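Local coordinates for protein putative esterase (Sulfolobus solfataricus P2, PDB 2RAU) that probably acts as a lipase or related esterase of the alpha/beta-hydrolase superfamily and binds calcium ions, at residues D51-L56 and R145-G150; L87-N92 and V345-L350; T297-S302 and S319-L324. All blocks are in the same frame, centred on the assembly; numbering follows the deposited sequence. Where two conformers were deposited one is given.

Interaction 1: D51-L56 and R145-G150; sequences DAVLIL and RIYLAG
The side chains of D51 and Y147 cross at about a right angle, OD1 of D51 3.7 Å from CE2 of Y147 and the carboxylate and ring planes 38° apart. The carboxylate is divided among several partners: OD1 takes the N-H of A52 on its anti lone pair and a salt bridge from K171, while OD2 accepts from a water that lies 2.7 Å from OH of Y147, in the plane of the ring. An alanine here would probably leave the ammonium of K171 without this counter-charge and the water bound to Y147 without one of its partners. From A52 onward the pairing is that of parallel strands. A52 O receives Y147 N, and CB of A52 meets CG2 of I146. V53 sets CG2 against CB of Y147 at 4.0 Å. L54 bonds through both N and O, to Y147 O and A149 N, the latter at 2.7 Å and almost straight. CG of L54 and CG of L148 both stand anti to their backbone N (chi1 167° and -176°), and the two side chains run alongside, CD2 to CD1 3.7 Å. I55 rests CG1 on CB of A149, and L56 N donates to A149 O. G150 is the first glycine of what is probably the nucleophile elbow (GxSxG). On the face of L54 and L56, helices 123-141 and 153-169 pack against the pair, while strands 94-100 and 170-176 extend the sheet beyond it.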
# COMPACT_ATOMS: atom_id res chain seq x y z
N ASP A 51 -4.32 4.21 -20.80
CA ASP A 51 -3.12 4.66 -20.11
C ASP A 51 -2.67 3.62 -19.12
O ASP A 51 -2.98 2.43 -19.29
CB ASP A 51 -3.33 6.01 -19.44
CG ASP A 51 -2.09 6.88 -19.48
OD1 ASP A 51 -0.98 6.48 -19.03
OD2 ASP A 51 -2.24 8.00 -19.98
N ALA A 52 -1.93 4.06 -18.11
CA ALA A 52 -1.40 3.15 -17.10
C ALA A 52 -1.03 3.87 -15.81
O ALA A 52 -0.22 4.81 -15.82
CB ALA A 52 -0.19 2.37 -17.66
N VAL A 53 -1.64 3.43 -14.70
CA VAL A 53 -1.30 3.85 -13.35
C VAL A 53 -0.95 2.62 -12.56
O VAL A 53 -1.75 1.71 -12.50
CB VAL A 53 -2.49 4.54 -12.64
CG1 VAL A 53 -2.05 5.01 -11.30
CG2 VAL A 53 -3.02 5.71 -13.52
N LEU A 54 0.23 2.61 -11.94
CA LEU A 54 0.64 1.53 -11.05
C LEU A 54 0.67 2.09 -9.62
O LEU A 54 1.30 3.13 -9.33
CB LEU A 54 2.02 0.96 -11.41
CG LEU A 54 2.73 0.04 -10.41
CD1 LEU A 54 1.89 -1.26 -10.22
CD2 LEU A 54 4.17 -0.22 -10.85
N ILE A 55 -0.01 1.39 -8.72
CA ILE A 55 -0.05 1.77 -7.29
C ILE A 55 0.70 0.78 -6.44
O ILE A 55 0.41 -0.40 -6.43
CB ILE A 55 -1.52 1.98 -6.81
CG1 ILE A 55 -2.27 2.87 -7.84
CG2 ILE A 55 -1.54 2.60 -5.35
CD1 ILE A 55 -3.67 3.33 -7.47
N LEU A 56 1.69 1.29 -5.73
CA LEU A 56 2.54 0.53 -4.82
C LEU A 56 1.95 0.52 -3.41
O LEU A 56 1.78 1.57 -2.80
CB LEU A 56 3.93 1.14 -4.84
CG LEU A 56 4.72 1.19 -6.18
CD1 LEU A 56 6.13 1.70 -5.98
CD2 LEU A 56 4.69 -0.20 -6.90
N ARG A 145 5.80 5.26 -20.78
CA ARG A 145 6.02 5.68 -19.41
C ARG A 145 4.68 5.62 -18.69
O ARG A 145 3.62 5.74 -19.31
CB ARG A 145 6.60 7.09 -19.34
CG ARG A 145 7.94 7.27 -20.07
CD ARG A 145 8.32 8.73 -20.11
NE ARG A 145 9.12 9.16 -18.97
CZ ARG A 145 9.32 10.44 -18.65
NH1 ARG A 145 8.74 11.42 -19.34
NH2 ARG A 145 10.08 10.76 -17.62
N ILE A 146 4.74 5.44 -17.38
CA ILE A 146 3.52 5.31 -16.59
C ILE A 146 3.41 6.33 -15.44
O ILE A 146 4.37 7.02 -15.07
CB ILE A 146 3.40 3.86 -16.03
CG1 ILE A 146 4.43 3.61 -14.94
CG2 ILE A 146 3.54 2.74 -17.13
CD1 ILE A 146 4.26 2.25 -14.28
N TYR A 147 2.18 6.42 -14.91
CA TYR A 147 1.90 7.13 -13.69
C TYR A 147 2.16 6.15 -12.56
O TYR A 147 1.69 5.02 -12.59
CB TYR A 147 0.47 7.63 -13.64
CG TYR A 147 0.15 8.65 -14.68
CD1 TYR A 147 0.70 9.91 -14.61
CD2 TYR A 147 -0.70 8.36 -15.72
CE1 TYR A 147 0.42 10.85 -15.55
CE2 TYR A 147 -1.00 9.28 -16.66
CZ TYR A 147 -0.43 10.55 -16.58
OH TYR A 147 -0.72 11.52 -17.52
N LEU A 148 2.93 6.59 -11.58
CA LEU A 148 3.31 5.73 -10.47
C LEU A 148 2.82 6.37 -9.16
O LEU A 148 3.20 7.49 -8.81
CB LEU A 148 4.82 5.56 -10.40
CG LEU A 148 5.37 4.61 -9.34
CD1 LEU A 148 4.81 3.23 -9.60
CD2 LEU A 148 6.87 4.61 -9.35
N ALA A 149 2.00 5.63 -8.44
CA ALA A 149 1.43 6.07 -7.17
C ALA A 149 1.94 5.17 -6.10
O ALA A 149 2.25 3.98 -6.35
CB ALA A 149 -0.09 6.06 -7.23
N GLY A 150 1.98 5.69 -4.89
CA GLY A 150 2.46 4.96 -3.74
C GLY A 150 1.73 5.34 -2.46
O GLY A 150 1.50 6.53 -2.21
O HOH W 1 -2.38 10.66 -19.41

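Interaction 2: L87-N92 and V345-L350; sequences LYLARN and VVLKWL
Two helices packed beside the central sheet of an alpha/beta-hydrolase fold meet here, L347 of the C-terminal helix 338-353 reaching into the end of helix 85-91 among Y88, L89 and N92. The short segments cross at -44° with their axes 10.6 Å apart, a spacing bridged by side chains. CG of L347 stands anti to the backbone N (chi1 -174°), and both methyls beyond it meet N92, CD1 at its CB and CD2 at its amide. CD1 lies 3.7 Å from CB of N92 and also meets CD2 of L89, whose side chain slides past that of L347 in the opposite direction. CD2 presses on the amide of N92, 3.5 Å from CG, and on CE2 of Y88 at 3.9 Å. L350 adds its CD1 to the same CD2 of L89, the two side chains crossing at about a right angle. The amide of N92 is itself fixed: ND2 donates to Y88 O at 2.8 Å, and N92 N reaches the same oxygen from the other face of the carbonyl plane. ND2 also lies 3.6 Å above the plane of the Y88 ring, over its centre. V346 and L350 also touch I174 of strand 170-176, which ties helix 338-353 to the sheet. The segments meet by van der Waals contact alone, including a methyl against the N92 amide, while the side-chain hydrogen bond of N92 stays within its own segment and holds that amide in a defined pose.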
# COMPACT_ATOMS: atom_id res chain seq x y z
N LEU A 87 -10.22 1.30 -7.74
CA LEU A 87 -11.54 1.16 -8.36
C LEU A 87 -12.09 2.47 -8.95
O LEU A 87 -12.67 2.50 -10.02
CB LEU A 87 -12.50 0.53 -7.37
CG LEU A 87 -12.12 -0.85 -6.75
CD1 LEU A 87 -13.26 -1.37 -5.89
CD2 LEU A 87 -11.75 -1.95 -7.77
N TYR A 88 -11.88 3.56 -8.24
CA TYR A 88 -12.28 4.90 -8.67
C TYR A 88 -11.60 5.31 -9.96
O TYR A 88 -12.25 5.79 -10.89
CB TYR A 88 -11.92 5.92 -7.56
CG TYR A 88 -12.43 7.31 -7.88
CD1 TYR A 88 -13.73 7.68 -7.54
CD2 TYR A 88 -11.63 8.25 -8.53
CE1 TYR A 88 -14.20 8.95 -7.82
CE2 TYR A 88 -12.11 9.52 -8.79
CZ TYR A 88 -13.39 9.85 -8.44
OH TYR A 88 -13.88 11.10 -8.69
N LEU A 89 -10.28 5.14 -10.01
CA LEU A 89 -9.57 5.47 -11.26
C LEU A 89 -9.97 4.54 -12.40
O LEU A 89 -10.11 4.99 -13.52
CB LEU A 89 -8.06 5.54 -11.05
CG LEU A 89 -7.53 6.63 -10.14
CD1 LEU A 89 -6.01 6.44 -10.06
CD2 LEU A 89 -7.94 8.03 -10.66
N ALA A 90 -10.18 3.25 -12.11
CA ALA A 90 -10.63 2.32 -13.16
C ALA A 90 -12.04 2.71 -13.67
O ALA A 90 -12.29 2.68 -14.87
CB ALA A 90 -10.59 0.88 -12.67
N ARG A 91 -12.95 3.09 -12.76
CA ARG A 91 -14.29 3.53 -13.18
C ARG A 91 -14.25 4.75 -14.04
O ARG A 91 -15.11 4.96 -14.87
CB ARG A 91 -15.18 3.85 -11.95
CG ARG A 91 -15.80 2.63 -11.32
CD ARG A 91 -16.88 1.94 -12.21
NE ARG A 91 -18.06 2.76 -12.36
CZ ARG A 91 -19.01 2.92 -11.43
NH1 ARG A 91 -18.96 2.27 -10.28
NH2 ARG A 91 -20.02 3.72 -11.68
N ASN A 92 -13.22 5.56 -13.84
CA ASN A 92 -13.02 6.79 -14.59
C ASN A 92 -12.09 6.66 -15.81
O ASN A 92 -11.64 7.66 -16.37
CB ASN A 92 -12.60 7.87 -13.58
CG ASN A 92 -13.80 8.35 -12.76
OD1 ASN A 92 -14.59 9.10 -13.28
ND2 ASN A 92 -13.98 7.86 -11.52
N VAL A 345 -9.44 14.33 -6.60
CA VAL A 345 -8.35 15.29 -6.78
C VAL A 345 -7.22 14.64 -7.57
O VAL A 345 -6.63 15.27 -8.46
CB VAL A 345 -7.83 15.84 -5.40
CG1 VAL A 345 -6.65 16.83 -5.62
CG2 VAL A 345 -8.97 16.47 -4.62
N VAL A 346 -6.92 13.37 -7.29
CA VAL A 346 -5.95 12.64 -8.10
C VAL A 346 -6.43 12.54 -9.59
O VAL A 346 -5.66 12.82 -10.52
CB VAL A 346 -5.67 11.21 -7.55
CG1 VAL A 346 -4.83 10.41 -8.59
CG2 VAL A 346 -4.99 11.25 -6.18
N LEU A 347 -7.70 12.22 -9.81
CA LEU A 347 -8.25 12.16 -11.16
C LEU A 347 -8.10 13.50 -11.88
O LEU A 347 -7.73 13.54 -13.03
CB LEU A 347 -9.73 11.78 -11.13
CG LEU A 347 -10.46 11.52 -12.46
CD1 LEU A 347 -9.84 10.33 -13.15
CD2 LEU A 347 -12.00 11.33 -12.26
N LYS A 348 -8.42 14.59 -11.19
CA LYS A 348 -8.35 15.90 -11.80
C LYS A 348 -6.90 16.22 -12.15
O LYS A 348 -6.61 16.80 -13.22
CB LYS A 348 -8.93 16.94 -10.85
CG LYS A 348 -8.86 18.34 -11.36
CD LYS A 348 -9.47 19.30 -10.33
N TRP A 349 -5.98 15.90 -11.24
CA TRP A 349 -4.56 16.10 -11.49
C TRP A 349 -4.12 15.31 -12.72
O TRP A 349 -3.41 15.86 -13.58
CB TRP A 349 -3.75 15.69 -10.27
CG TRP A 349 -2.29 15.88 -10.44
CD1 TRP A 349 -1.61 17.02 -10.25
CD2 TRP A 349 -1.35 14.90 -10.87
NE1 TRP A 349 -0.28 16.82 -10.52
CE2 TRP A 349 -0.09 15.51 -10.87
CE3 TRP A 349 -1.44 13.54 -11.17
CZ2 TRP A 349 1.09 14.82 -11.24
CZ3 TRP A 349 -0.27 12.85 -11.55
CH2 TRP A 349 0.97 13.49 -11.55
N LEU A 350 -4.50 14.04 -12.81
CA LEU A 350 -4.20 13.23 -14.00
C LEU A 350 -4.75 13.85 -15.29
O LEU A 350 -4.09 13.81 -16.32
CB LEU A 350 -4.72 11.79 -13.87
CG LEU A 350 -4.02 10.90 -12.87
CD1 LEU A 350 -4.89 9.66 -12.53
CD2 LEU A 350 -2.61 10.54 -13.36

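Interaction 3: T297-S302 and S319-L324; sequences TIAFVS and SEIILL
F300 lies side by side with I322, both pointing the same way from neighbouring strands. Its CB meets CD1 of L324 at 3.9 Å. Beyond CG, held anti to the carbonyl carbon (chi1 -65°), the ring turns CD2 toward I322, 3.6 Å from CB and a little farther from CG2. CE2 comes next, 3.9 Å from both CB and CG1 of the isoleucine. CG1 stands 3.9 Å above the ring plane, displaced toward the rim, a CH-pi contact over one face. At the far end of the ring, V345 and V346 of helix 338-353 pack against it. Strands 297-302 and 320-324, with helix 306-309 between them, form a beta-alpha-beta unit, and strand 320-324 pairs in parallel at the end of the large mixed sheet. Five backbone bonds join the two, alternating in direction: E320 N to T297 O, A299 N to E320 O, I322 N to A299 O, V301 N to I322 O and L324 N to V301 O. The shortest, I322 N to A299 O, is 2.7 Å. On the face opposite F300, in the conformer given, V301 CG1 lies near CD1 of L323, a less certain contact. At the start of the pair S319 OG packs 3.4 Å from CB of T297, while its hydrogen bond goes to P316 O. At the other end, S302 OG bonds to D177, the acid of a probable Ser-His-Asp triad.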
# COMPACT_ATOMS: atom_id res chain seq x y z
N THR A 297 4.59 15.86 -9.96
CA THR A 297 4.26 15.17 -8.72
C THR A 297 3.10 15.81 -7.96
O THR A 297 3.00 17.03 -7.88
CB THR A 297 5.52 15.07 -7.79
OG1 THR A 297 6.58 14.39 -8.47
CG2 THR A 297 5.21 14.37 -6.47
N ILE A 298 2.20 14.98 -7.45
CA ILE A 298 1.17 15.42 -6.49
C ILE A 298 1.38 14.59 -5.22
O ILE A 298 1.57 13.38 -5.27
CB ILE A 298 -0.29 15.37 -7.07
CG1 ILE A 298 -1.28 16.06 -6.12
CG2 ILE A 298 -0.70 13.92 -7.46
CD1 ILE A 298 -2.63 16.22 -6.71
N ALA A 299 1.39 15.27 -4.06
CA ALA A 299 1.63 14.63 -2.77
C ALA A 299 0.54 15.02 -1.82
O ALA A 299 0.25 16.19 -1.64
CB ALA A 299 3.01 15.03 -2.21
N PHE A 300 -0.12 14.01 -1.25
CA PHE A 300 -1.14 14.22 -0.22
C PHE A 300 -0.54 13.91 1.16
O PHE A 300 0.13 12.90 1.32
CB PHE A 300 -2.35 13.33 -0.45
CG PHE A 300 -3.11 13.64 -1.71
CD1 PHE A 300 -2.65 13.19 -2.94
CD2 PHE A 300 -4.30 14.35 -1.67
CE1 PHE A 300 -3.35 13.45 -4.09
CE2 PHE A 300 -5.02 14.60 -2.82
CZ PHE A 300 -4.56 14.14 -4.02
N VAL A 301 -0.79 14.78 2.13
CA VAL A 301 -0.24 14.59 3.48
C VAL A 301 -1.34 14.75 4.56
O VAL A 301 -2.00 15.77 4.63
CB VAL A 301 1.02 15.49 3.72
CG1 VAL A 301 0.67 16.99 3.79
CG2 VAL A 301 1.78 15.04 4.94
N SER A 302 -1.53 13.70 5.35
CA SER A 302 -2.53 13.68 6.42
C SER A 302 -2.13 14.65 7.56
O SER A 302 -0.97 14.69 7.99
CB SER A 302 -2.73 12.25 6.96
OG SER A 302 -1.55 11.66 7.49
N SER A 319 6.28 19.60 -7.30
CA SER A 319 5.29 19.03 -6.43
C SER A 319 4.18 19.91 -5.89
O SER A 319 4.42 20.93 -5.30
CB SER A 319 6.02 18.30 -5.31
OG SER A 319 6.99 17.42 -5.85
N GLU A 320 2.94 19.49 -6.14
CA GLU A 320 1.76 20.10 -5.55
C GLU A 320 1.52 19.28 -4.29
O GLU A 320 1.35 18.07 -4.39
CB GLU A 320 0.56 20.01 -6.51
CG GLU A 320 -0.75 20.55 -5.92
CD GLU A 320 -1.91 20.55 -6.91
OE1 GLU A 320 -1.71 20.12 -8.07
OE2 GLU A 320 -3.01 21.02 -6.51
N ILE A 321 1.55 19.93 -3.12
CA ILE A 321 1.29 19.27 -1.83
C ILE A 321 -0.13 19.60 -1.34
O ILE A 321 -0.48 20.76 -1.20
CB ILE A 321 2.34 19.69 -0.76
CG1 ILE A 321 3.71 19.06 -1.07
CG2 ILE A 321 1.90 19.31 0.64
CD1 ILE A 321 4.89 19.75 -0.35
N ILE A 322 -0.94 18.56 -1.10
CA ILE A 322 -2.30 18.72 -0.60
C ILE A 322 -2.35 18.30 0.87
O ILE A 322 -2.05 17.17 1.21
CB ILE A 322 -3.31 17.85 -1.39
CG1 ILE A 322 -3.23 18.11 -2.92
CG2 ILE A 322 -4.71 18.08 -0.84
CD1 ILE A 322 -3.72 19.47 -3.29
N LEU A 323 -2.69 19.22 1.76
CA LEU A 323 -2.85 18.87 3.16
C LEU A 323 -4.29 18.46 3.39
O LEU A 323 -5.21 19.21 3.07
CB LEU A 323 -2.53 20.06 4.07
CG LEU A 323 -2.85 19.89 5.58
CD1 LEU A 323 -2.00 18.84 6.26
CD2 LEU A 323 -2.71 21.25 6.29
N LEU A 324 -4.46 17.29 3.99
CA LEU A 324 -5.76 16.69 4.30
C LEU A 324 -6.13 16.97 5.78
O LEU A 324 -5.71 16.26 6.69
CB LEU A 324 -5.74 15.17 3.99
CG LEU A 324 -5.55 14.86 2.49
CD1 LEU A 324 -5.18 13.43 2.27
CD2 LEU A 324 -6.79 15.28 1.71

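How the interactions relate
Interactions 1 and 3 are both parallel pairings in one large sheet, separated by strand 170-176, and share a ladder of backbone hydrogen bonds. The first is deeply buried and has a charged, hydrated corner at its start; the third lies at the end of the sheet, where E320, I321 and L323 are exposed. Interaction 2 is a mostly buried helix packing, leucine methyls against a tyrosine ring and an asparagine amide, without hydrogen bonds between the helices, and its helix 338-353 bridges the other two. There L350 CD2 touches Y147 CD1 of interaction 1 at 3.6 Å, while W349 CD2 rests 3.6 Å from I298 CG2, joining the same helix to strand 297-302 of interaction 3.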